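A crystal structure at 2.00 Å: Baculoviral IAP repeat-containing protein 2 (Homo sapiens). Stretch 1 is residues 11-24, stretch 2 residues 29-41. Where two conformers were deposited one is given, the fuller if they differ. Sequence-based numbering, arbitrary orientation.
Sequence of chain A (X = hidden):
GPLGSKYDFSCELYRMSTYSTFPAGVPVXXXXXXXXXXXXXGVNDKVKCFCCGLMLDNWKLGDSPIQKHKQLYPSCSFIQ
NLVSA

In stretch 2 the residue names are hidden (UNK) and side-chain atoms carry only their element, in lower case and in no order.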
ATOM      1  N   CYS A  11     -11.786   3.334  -4.879  1.00 28.94           N
ATOM      2  CA  CYS A  11     -10.479   2.722  -5.151  1.00 29.71           C
ATOM      3  C   CYS A  11      -9.813   2.238  -3.867  1.00 25.77           C
ATOM      4  O   CYS A  11      -9.319   1.116  -3.816  1.00 25.22           O
ATOM      5  CB  CYS A  11      -9.532   3.664  -5.911  1.00 26.37           C
ATOM      6  SG  CYS A  11     -10.276   4.504  -7.336  1.00 31.81           S
ATOM      7  N   GLU A  12      -9.784   3.082  -2.835  1.00 24.98           N
ATOM      8  CA  GLU A  12      -9.191   2.662  -1.566  1.00 26.05           C
ATOM      9  C   GLU A  12      -9.936   1.477  -0.976  1.00 25.34           C
ATOM     10  O   GLU A  12      -9.332   0.582  -0.361  1.00 23.09           O
ATOM     11  CB  GLU A  12      -9.170   3.790  -0.547  1.00 26.80           C
ATOM     12  CG  GLU A  12      -8.422   3.382   0.723  1.00 32.78           C
ATOM     13  CD  GLU A  12      -8.475   4.429   1.813  1.00 36.73           C
ATOM     14  OE1 GLU A  12      -8.717   5.605   1.500  1.00 40.66           O
ATOM     15  OE2 GLU A  12      -8.265   4.072   2.991  1.00 52.48           O
ATOM     16  N   LEU A  13     -11.253   1.476  -1.170  1.00 24.19           N
ATOM     17  CA  LEU A  13     -12.099   0.401  -0.665  1.00 25.36           C
ATOM     18  C   LEU A  13     -11.811  -0.888  -1.407  1.00 25.13           C
ATOM     19  O   LEU A  13     -11.705  -1.946  -0.792  1.00 22.31           O
ATOM     20  CB  LEU A  13     -13.590   0.775  -0.736  1.00 25.60           C
ATOM     21  CG  LEU A  13     -13.984   1.889   0.248  1.00 29.20           C
ATOM     22  CD1 LEU A  13     -15.360   2.438  -0.042  1.00 28.96           C
ATOM     23  CD2 LEU A  13     -13.886   1.408   1.700  1.00 26.82           C
ATOM     24  N   TYR A  14     -11.668  -0.804  -2.728  1.00 24.34           N
ATOM     25  CA  TYR A  14     -11.232  -1.962  -3.491  1.00 26.86           C
ATOM     26  C   TYR A  14      -9.896  -2.465  -2.976  1.00 22.25           C
ATOM     27  O   TYR A  14      -9.729  -3.658  -2.753  1.00 25.06           O
ATOM     28  CB  TYR A  14     -11.124  -1.682  -5.003  1.00 26.98           C
ATOM     29  CG  TYR A  14     -10.314  -2.772  -5.677  1.00 27.76           C
ATOM     30  CD1 TYR A  14     -10.830  -4.061  -5.818  1.00 25.89           C
ATOM     31  CD2 TYR A  14      -9.011  -2.539  -6.105  1.00 25.80           C
ATOM     32  CE1 TYR A  14     -10.078  -5.078  -6.392  1.00 24.85           C
ATOM     33  CE2 TYR A  14      -8.253  -3.560  -6.686  1.00 28.55           C
ATOM     34  CZ  TYR A  14      -8.798  -4.816  -6.830  1.00 26.77           C
ATOM     35  OH  TYR A  14      -8.055  -5.825  -7.407  1.00 37.39           O
ATOM     36  N   ARG A  15      -8.930  -1.566  -2.797  1.00 22.49           N
ATOM     37  CA  ARG A  15      -7.627  -2.008  -2.301  1.00 25.87           C
ATOM     38  C   ARG A  15      -7.776  -2.792  -0.993  1.00 23.56           C
ATOM     39  O   ARG A  15      -7.184  -3.859  -0.839  1.00 22.91           O
ATOM     40  CB  ARG A  15      -6.651  -0.840  -2.134  1.00 23.37           C
ATOM     41  CG  ARG A  15      -6.408  -0.079  -3.429  1.00 24.46           C
ATOM     42  CD  ARG A  15      -5.137   0.746  -3.357  1.00 25.21           C
ATOM     43  NE  ARG A  15      -5.301   1.944  -2.538  1.00 19.76           N
ATOM     44  CZ  ARG A  15      -5.959   3.028  -2.933  1.00 24.24           C
ATOM     45  NH1 ARG A  15      -6.550   3.059  -4.129  1.00 21.16           N
ATOM     46  NH2 ARG A  15      -6.044   4.075  -2.126  1.00 24.08           N
ATOM     47  N   MET A  16      -8.556  -2.256  -0.060  1.00 22.59           N
ATOM     48  CA  MET A  16      -8.824  -2.946   1.204  0.58 25.57           C
ATOM     49  C   MET A  16      -9.335  -4.373   0.980  1.00 27.69           C
ATOM     50  O   MET A  16      -8.873  -5.322   1.624  1.00 25.16           O
ATOM     51  CB  MET A  16      -9.830  -2.155   2.046  0.58 25.67           C
ATOM     52  CG  MET A  16      -9.977  -2.662   3.477  0.58 31.09           C
ATOM     53  SD  MET A  16      -8.426  -2.618   4.402  0.58 28.87           S
ATOM     54  CE  MET A  16      -8.885  -3.551   5.863  0.58 34.56           C
ATOM     55  N   SER A  17     -10.283  -4.535   0.059  1.00 23.70           N
ATOM     56  CA  SER A  17     -10.823  -5.859  -0.218  1.00 25.38           C
ATOM     57  C   SER A  17      -9.759  -6.867  -0.641  1.00 24.69           C
ATOM     58  O   SER A  17      -9.933  -8.062  -0.428  1.00 26.59           O
ATOM     59  CB  SER A  17     -11.907  -5.799  -1.296  1.00 28.70           C
ATOM     60  OG  SER A  17     -11.309  -5.810  -2.577  1.00 33.37           O
ATOM     61  N   THR A  18      -8.664  -6.413  -1.246  1.00 25.63           N
ATOM     62  CA  THR A  18      -7.665  -7.364  -1.730  1.00 22.66           C
ATOM     63  C   THR A  18      -6.883  -8.006  -0.580  1.00 23.73           C
ATOM     64  O   THR A  18      -6.151  -8.972  -0.782  1.00 30.41           O
ATOM     65  CB  THR A  18      -6.654  -6.749  -2.752  1.00 24.73           C
ATOM     66  OG1 THR A  18      -5.795  -5.813  -2.091  1.00 22.81           O
ATOM     67  CG2 THR A  18      -7.373  -6.072  -3.932  1.00 24.48           C
ATOM     68  N   TYR A  19      -7.026  -7.462   0.622  1.00 25.11           N
ATOM     69  CA  TYR A  19      -6.268  -7.975   1.755  1.00 24.83           C
ATOM     70  C   TYR A  19      -6.968  -9.138   2.461  1.00 30.45           C
ATOM     71  O   TYR A  19      -6.487  -9.632   3.477  1.00 30.38           O
ATOM     72  CB  TYR A  19      -5.897  -6.842   2.721  1.00 25.58           C
ATOM     73  CG  TYR A  19      -4.885  -5.879   2.117  1.00 27.41           C
ATOM     74  CD1 TYR A  19      -3.514  -6.075   2.294  1.00 24.36           C
ATOM     75  CD2 TYR A  19      -5.301  -4.794   1.341  1.00 21.71           C
ATOM     76  CE1 TYR A  19      -2.587  -5.203   1.734  1.00 20.61           C
ATOM     77  CE2 TYR A  19      -4.383  -3.919   0.784  1.00 20.55           C
ATOM     78  CZ  TYR A  19      -3.036  -4.129   0.974  1.00 20.89           C
ATOM     79  OH  TYR A  19      -2.123  -3.264   0.405  1.00 23.20           O
ATOM     80  N   SER A  20      -8.079  -9.605   1.894  1.00 31.00           N
ATOM     81  CA  SER A  20      -8.819 -10.718   2.495  1.00 32.88           C
ATOM     82  C   SER A  20      -7.930 -11.951   2.730  1.00 36.37           C
ATOM     83  O   SER A  20      -8.117 -12.685   3.705  1.00 34.16           O
ATOM     84  CB  SER A  20     -10.056 -11.075   1.662  1.00 31.44           C
ATOM     85  OG  SER A  20      -9.701 -11.459   0.339  1.00 39.31           O
ATOM     86  N   THR A  21      -6.952 -12.150   1.851  1.00 29.23           N
ATOM     87  CA  THR A  21      -6.022 -13.274   1.952  1.00 31.65           C
ATOM     88  C   THR A  21      -4.650 -12.887   2.511  1.00 29.16           C
ATOM     89  O   THR A  21      -3.746 -13.718   2.552  1.00 29.57           O
ATOM     90  CB  THR A  21      -5.789 -13.930   0.571  1.00 34.87           C
ATOM     91  OG1 THR A  21      -5.502 -12.912  -0.398  1.00 39.35           O
ATOM     92  CG2 THR A  21      -7.021 -14.732   0.116  1.00 33.87           C
ATOM     93  N   PHE A  22      -4.484 -11.630   2.919  1.00 30.49           N
ATOM     94  CA  PHE A  22      -3.203 -11.166   3.461  1.00 28.53           C
ATOM     95  C   PHE A  22      -2.791 -12.082   4.620  1.00 30.46           C
ATOM     96  O   PHE A  22      -3.631 -12.456   5.436  1.00 35.87           O
ATOM     97  CB  PHE A  22      -3.326  -9.710   3.931  1.00 26.15           C
ATOM     98  CG  PHE A  22      -2.012  -8.950   3.965  1.00 29.75           C
ATOM     99  CD1 PHE A  22      -1.230  -8.821   2.821  1.00 25.94           C
ATOM    100  CD2 PHE A  22      -1.576  -8.339   5.135  1.00 31.04           C
ATOM    101  CE1 PHE A  22      -0.033  -8.105   2.848  1.00 23.06           C
ATOM    102  CE2 PHE A  22      -0.378  -7.627   5.167  1.00 26.65           C
ATOM    103  CZ  PHE A  22       0.389  -7.508   4.022  1.00 26.00           C
ATOM    104  N   PRO A  23      -1.505 -12.467   4.690  1.00 32.06           N
ATOM    105  CA  PRO A  23      -1.074 -13.377   5.767  1.00 35.90           C
ATOM    106  C   PRO A  23      -1.211 -12.755   7.153  1.00 33.60           C
ATOM    107  O   PRO A  23      -1.004 -11.556   7.333  1.00 32.19           O
ATOM    108  CB  PRO A  23       0.400 -13.632   5.451  1.00 35.25           C
ATOM    109  CG  PRO A  23       0.566 -13.253   4.016  1.00 35.86           C
ATOM    110  CD  PRO A  23      -0.403 -12.143   3.771  1.00 30.37           C
ATOM    111  N   ALA A  24      -1.531 -13.596   8.128  1.00 42.92           N
ATOM    112  CA  ALA A  24      -1.853 -13.170   9.493  1.00 36.82           C
ATOM    113  C   ALA A  24      -0.777 -12.386  10.244  1.00 40.01           C
ATOM    114  O   ALA A  24      -1.086 -11.434  10.964  1.00 43.74           O
ATOM    115  CB  ALA A  24      -2.252 -14.376  10.312  1.00 38.69           C
ATOM    116  N   UNK A  29      -0.650  -2.687   9.348  1.00 25.98           N
ATOM    117  CA  UNK A  29      -2.078  -2.816   9.100  1.00 30.87           C
ATOM    118  C   UNK A  29      -2.421  -2.749   7.610  1.00 29.19           C
ATOM    119  O   UNK A  29      -1.785  -2.028   6.835  1.00 26.21           O
ATOM    120  o   UNK A  29      -2.879  -0.520   9.251  1.00 31.71           O
ATOM    121  c   UNK A  29      -2.887  -1.781   9.886  1.00 29.32           C
ATOM    122  N   UNK A  30      -3.424  -3.530   7.236  1.00 26.83           N
ATOM    123  CA  UNK A  30      -3.925  -3.569   5.871  1.00 29.30           C
ATOM    124  C   UNK A  30      -4.565  -2.238   5.497  1.00 30.68           C
ATOM    125  O   UNK A  30      -4.451  -1.796   4.358  1.00 29.49           O
ATOM    126  c   UNK A  30      -4.943  -4.695   5.710  1.00 25.05           C
ATOM    127  c   UNK A  30      -4.548  -6.766   7.061  1.00 45.04           C
ATOM    128  o   UNK A  30      -4.328  -6.120   8.113  1.00 39.78           O
ATOM    129  c   UNK A  30      -4.343  -6.078   5.738  1.00 34.53           C
ATOM    130  o   UNK A  30      -4.941  -7.954   7.040  1.00 46.69           O
ATOM    131  N   UNK A  31      -5.233  -1.603   6.456  1.00 26.48           N
ATOM    132  CA  UNK A  31      -5.839  -0.306   6.203  1.00 31.57           C
ATOM    133  C   UNK A  31      -4.778   0.725   5.850  1.00 31.86           C
ATOM    134  O   UNK A  31      -4.963   1.509   4.929  1.00 30.77           O
ATOM    135  c   UNK A  31      -8.796  -0.076   8.685  1.00 60.73           C
ATOM    136  c   UNK A  31      -6.655   0.172   7.402  1.00 37.41           C
ATOM    137  n   UNK A  31      -9.470  -1.979  11.758  1.00 72.21           N
ATOM    138  n   UNK A  31      -9.382  -0.956   9.695  1.00 68.99           N
ATOM    139  c   UNK A  31      -8.861  -1.163  10.903  1.00 76.64           C
ATOM    140  c   UNK A  31      -7.763  -0.783   7.814  1.00 52.08           C
ATOM    141  n   UNK A  31      -7.731  -0.562  11.260  1.00 76.85           N
ATOM    142  N   UNK A  32      -3.665   0.719   6.578  1.00 27.93           N
ATOM    143  CA  UNK A  32      -2.600   1.673   6.295  1.00 29.84           C
ATOM    144  C   UNK A  32      -1.988   1.404   4.922  1.00 25.54           C
ATOM    145  O   UNK A  32      -1.694   2.328   4.174  1.00 25.43           O
ATOM    146  o   UNK A  32      -0.736   0.493   7.323  1.00 36.05           O
ATOM    147  c   UNK A  32      -1.528   1.661   7.386  1.00 28.68           C
ATOM    148  N   UNK A  33      -1.820   0.133   4.585  1.00 22.06           N
ATOM    149  CA  UNK A  33      -1.305  -0.220   3.278  1.00 24.64           C
ATOM    150  C   UNK A  33      -2.217   0.315   2.183  1.00 23.43           C
ATOM    151  O   UNK A  33      -1.754   1.002   1.265  1.00 23.92           O
ATOM    152  c   UNK A  33      -1.137  -1.735   3.159  1.00 22.96           C
ATOM    153  c   UNK A  33       1.369  -1.751   3.359  1.00 21.86           C
ATOM    154  c   UNK A  33       0.045  -2.229   3.991  1.00 24.10           C
ATOM    155  c   UNK A  33       0.024  -3.739   4.131  1.00 25.64           C
ATOM    156  N   UNK A  34      -3.514   0.022   2.302  1.00 23.25           N
ATOM    157  CA  UNK A  34      -4.499   0.420   1.303  1.00 21.84           C
ATOM    158  C   UNK A  34      -4.609   1.938   1.187  1.00 24.75           C
ATOM    159  O   UNK A  34      -4.741   2.484   0.079  1.00 21.25           O
ATOM    160  c   UNK A  34      -5.868  -0.202   1.623  1.00 23.76           C
ATOM    161  N   UNK A  35      -4.550   2.619   2.327  1.00 24.92           N
ATOM    162  CA  UNK A  35      -4.568   4.076   2.348  1.00 27.94           C
ATOM    163  C   UNK A  35      -3.347   4.658   1.650  1.00 23.70           C
ATOM    164  O   UNK A  35      -3.429   5.729   1.054  1.00 24.43           O
ATOM    165  n   UNK A  35      -8.217   3.861   8.665  1.00 73.27           N
ATOM    166  c   UNK A  35      -4.633   4.607   3.787  1.00 29.43           C
ATOM    167  n   UNK A  35      -6.291   5.116   8.726  1.00 73.49           N
ATOM    168  c   UNK A  35      -5.924   4.803   5.947  1.00 59.67           C
ATOM    169  c   UNK A  35      -5.917   4.262   4.516  1.00 47.12           C
ATOM    170  n   UNK A  35      -7.028   4.245   6.727  1.00 66.26           N
ATOM    171  c   UNK A  35      -7.178   4.408   8.038  1.00 71.71           C
ATOM    172  N   UNK A  36      -2.215   3.963   1.736  1.00 21.39           N
ATOM    173  CA  UNK A  36      -0.994   4.435   1.075  1.00 24.23           C
ATOM    174  C   UNK A  36      -0.974   4.108  -0.423  1.00 20.31           C
ATOM    175  O   UNK A  36       0.009   4.377  -1.104  1.00 21.35           O
ATOM    176  c   UNK A  36       0.250   3.892   1.768  1.00 22.63           C
ATOM    177  N   UNK A  37      -2.073   3.546  -0.920  1.00 21.98           N
ATOM    178  CA  UNK A  37      -2.235   3.272  -2.342  1.00 21.48           C
ATOM    179  C   UNK A  37      -1.912   1.847  -2.730  1.00 22.84           C
ATOM    180  O   UNK A  37      -1.938   1.500  -3.907  1.00 19.61           O
ATOM    181  N   UNK A  38      -1.608   1.005  -1.746  1.00 18.20           N
ATOM    182  CA  UNK A  38      -1.152  -0.346  -2.064  1.00 19.51           C
ATOM    183  C   UNK A  38      -2.261  -1.381  -2.033  1.00 19.41           C
ATOM    184  O   UNK A  38      -3.063  -1.398  -1.117  1.00 20.47           O
ATOM    185  c   UNK A  38       3.586   1.495  -1.499  1.00 22.03           C
ATOM    186  c   UNK A  38       2.053  -0.147  -2.333  1.00 19.64           C
ATOM    187  c   UNK A  38       3.227   0.575  -2.471  1.00 23.74           C
ATOM    188  c   UNK A  38       1.592   0.953  -0.266  1.00 22.36           C
ATOM    189  c   UNK A  38       1.224   0.034  -1.236  1.00 19.22           C
ATOM    190  c   UNK A  38      -0.042  -0.765  -1.095  1.00 20.98           C
ATOM    191  c   UNK A  38       2.767   1.681  -0.393  1.00 23.46           C
ATOM    192  N   UNK A  39      -2.296  -2.261  -3.030  1.00 21.94           N
ATOM    193  CA  UNK A  39      -3.169  -3.426  -2.955  1.00 22.13           C
ATOM    194  C   UNK A  39      -2.307  -4.688  -2.831  1.00 21.76           C
ATOM    195  O   UNK A  39      -1.096  -4.667  -3.084  1.00 21.13           O
ATOM    196  c   UNK A  39      -2.988  -4.951  -5.923  1.00 29.06           C
ATOM    197  c   UNK A  39      -2.340  -5.125  -7.142  1.00 34.94           C
ATOM    198  c   UNK A  39      -2.517  -2.766  -7.551  1.00 35.31           C
ATOM    199  c   UNK A  39      -4.112  -3.512  -4.164  1.00 23.53           C
ATOM    200  c   UNK A  39      -2.112  -4.025  -7.953  1.00 38.07           C
ATOM    201  o   UNK A  39      -1.470  -4.188  -9.153  1.00 41.98           O
ATOM    202  c   UNK A  39      -3.406  -3.692  -5.497  1.00 26.39           C
ATOM    203  c   UNK A  39      -3.168  -2.609  -6.330  1.00 29.74           C
ATOM    204  N   UNK A  40      -2.935  -5.783  -2.436  1.00 18.87           N
ATOM    205  CA  UNK A  40      -2.188  -6.992  -2.127  1.00 21.52           C
ATOM    206  C   UNK A  40      -2.069  -7.816  -3.394  1.00 24.85           C
ATOM    207  O   UNK A  40      -3.062  -8.027  -4.059  1.00 21.42           O
ATOM    208  c   UNK A  40      -2.257  -9.122  -0.731  1.00 23.49           C
ATOM    209  c   UNK A  40      -3.018 -10.249  -0.480  1.00 26.49           C
ATOM    210  c   UNK A  40      -2.919  -7.799  -1.051  1.00 22.05           C
ATOM    211  c   UNK A  40      -0.870  -9.234  -0.667  1.00 23.21           C
ATOM    212  c   UNK A  40      -0.264 -10.443  -0.379  1.00 23.67           C
ATOM    213  o   UNK A  40      -0.493 -12.751   0.180  1.00 22.47           O
ATOM    214  c   UNK A  40      -2.429 -11.451  -0.175  1.00 23.81           C
ATOM    215  c   UNK A  40      -1.060 -11.548  -0.126  1.00 24.44           C
ATOM    216  N   UNK A  41      -0.859  -8.272  -3.711  1.00 25.14           N
ATOM    217  CA  UNK A  41      -0.604  -9.043  -4.922  1.00 26.99           C
ATOM    218  C   UNK A  41      -1.036 -10.500  -4.822  1.00 29.36           C
ATOM    219  O   UNK A  41      -1.182 -11.171  -5.845  1.00 24.21           O
ATOM    220  c   UNK A  41       0.877  -9.058  -5.281  1.00 27.60           C
ATOM    221  c   UNK A  41       1.399  -7.628  -5.490  1.00 24.03           C
ATOM    222  o   UNK A  41       1.615  -9.726  -4.243  1.00 25.39           O
TER
HETATM  223  O   HOH W   1      -6.020   7.078   0.739  1.00 41.03           O
HETATM  224  O   HOH W   2      -5.892 -11.084   6.811  1.00 47.90           O

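Position 29 carries one carbon and one oxygen and does not reach stretch 1. The oxygen accepts from the backbone N of position 32 at 3.0 Å, capping the helix start: S29.

Position 30 has three carbons, the third bearing two oxygens, which defines a carboxylate at glutamate length. Its second carbon lies 3.5 Å from Y19 CB and 3.6 Å from F22 CD2. This is E30; a water joins its OE2 (3.3 Å) to F22 O (3.0 Å).

Position 31 shows three carbons, a nitrogen, then a carbon with two more nitrogens, a guanidinium. Its CA-to-CB bond points away, yet its second carbon lies 3.6 Å from M16 CE; this is R31.

Position 32, again one carbon and one oxygen, is out of reach of stretch 1: S32. Its OG donates to S29 O at 2.8 Å.

Position 33 has four carbons forked at the second. Its CB sits 3.3 Å from Y19 OH, and one carbon of the fork lies 3.8 Å from F22 CZ, hence L33.

Position 34 has a single carbon. This CB points toward the first helix, 3.9 Å from R15 CB and 4.1 Å from Y19 CE2, so the two segments pack closely here: A34.

Position 35 repeats the guanidinium pattern. Its chain nitrogen forms a long salt bridge with E12 OE2 (3.9 Å), although the placement of that oxygen is less certain; this is R35.

Position 36, one carbon pointing away, is A36. Position 37 has no side-chain atoms, and its phi of 98° closes a Schellman motif; at these angles a CB would jam against the preceding carbonyl oxygen. It is G37.

Position 38 has one carbon and a six-carbon ring without oxygen. Its CA-to-CB bond points away overall, though CB lies 3.6 Å from Y19 OH; its backbone O accepts from Y19 OH at 2.6 Å. This is F38.

Position 39 has one carbon and a six-carbon ring bearing one oxygen. Its CB is 3.5 Å from T18 OG1, but the ring leads away: Y39.

Position 40 has the same ring and oxygen. Its CA-to-CB bond points toward stretch 1, and the ring presents a face to the edge of F22 (centroids 5.0 Å, planes at 88°): Y40.

Position 41 has one carbon carrying an oxygen and a carbon, beyond contact: T41.

The contact, burying 933 Å² in total, joins polar anchors to an aromatic cluster. R15 NE and NH2 both donate to A34 O (2.7 and 3.0 Å), fixing the helix end, while Y40 N donates almost linearly to T18 OG1 (2.9 Å, 177°), holding the strand. The Y19 ring has Y40 N over one face and E30 O over the opposite face, with Y40 CB 4.0 Å from its centroid and its OH tied to F38 O.

Stretch 2, residues 29-41: SERSLARAGFYYT
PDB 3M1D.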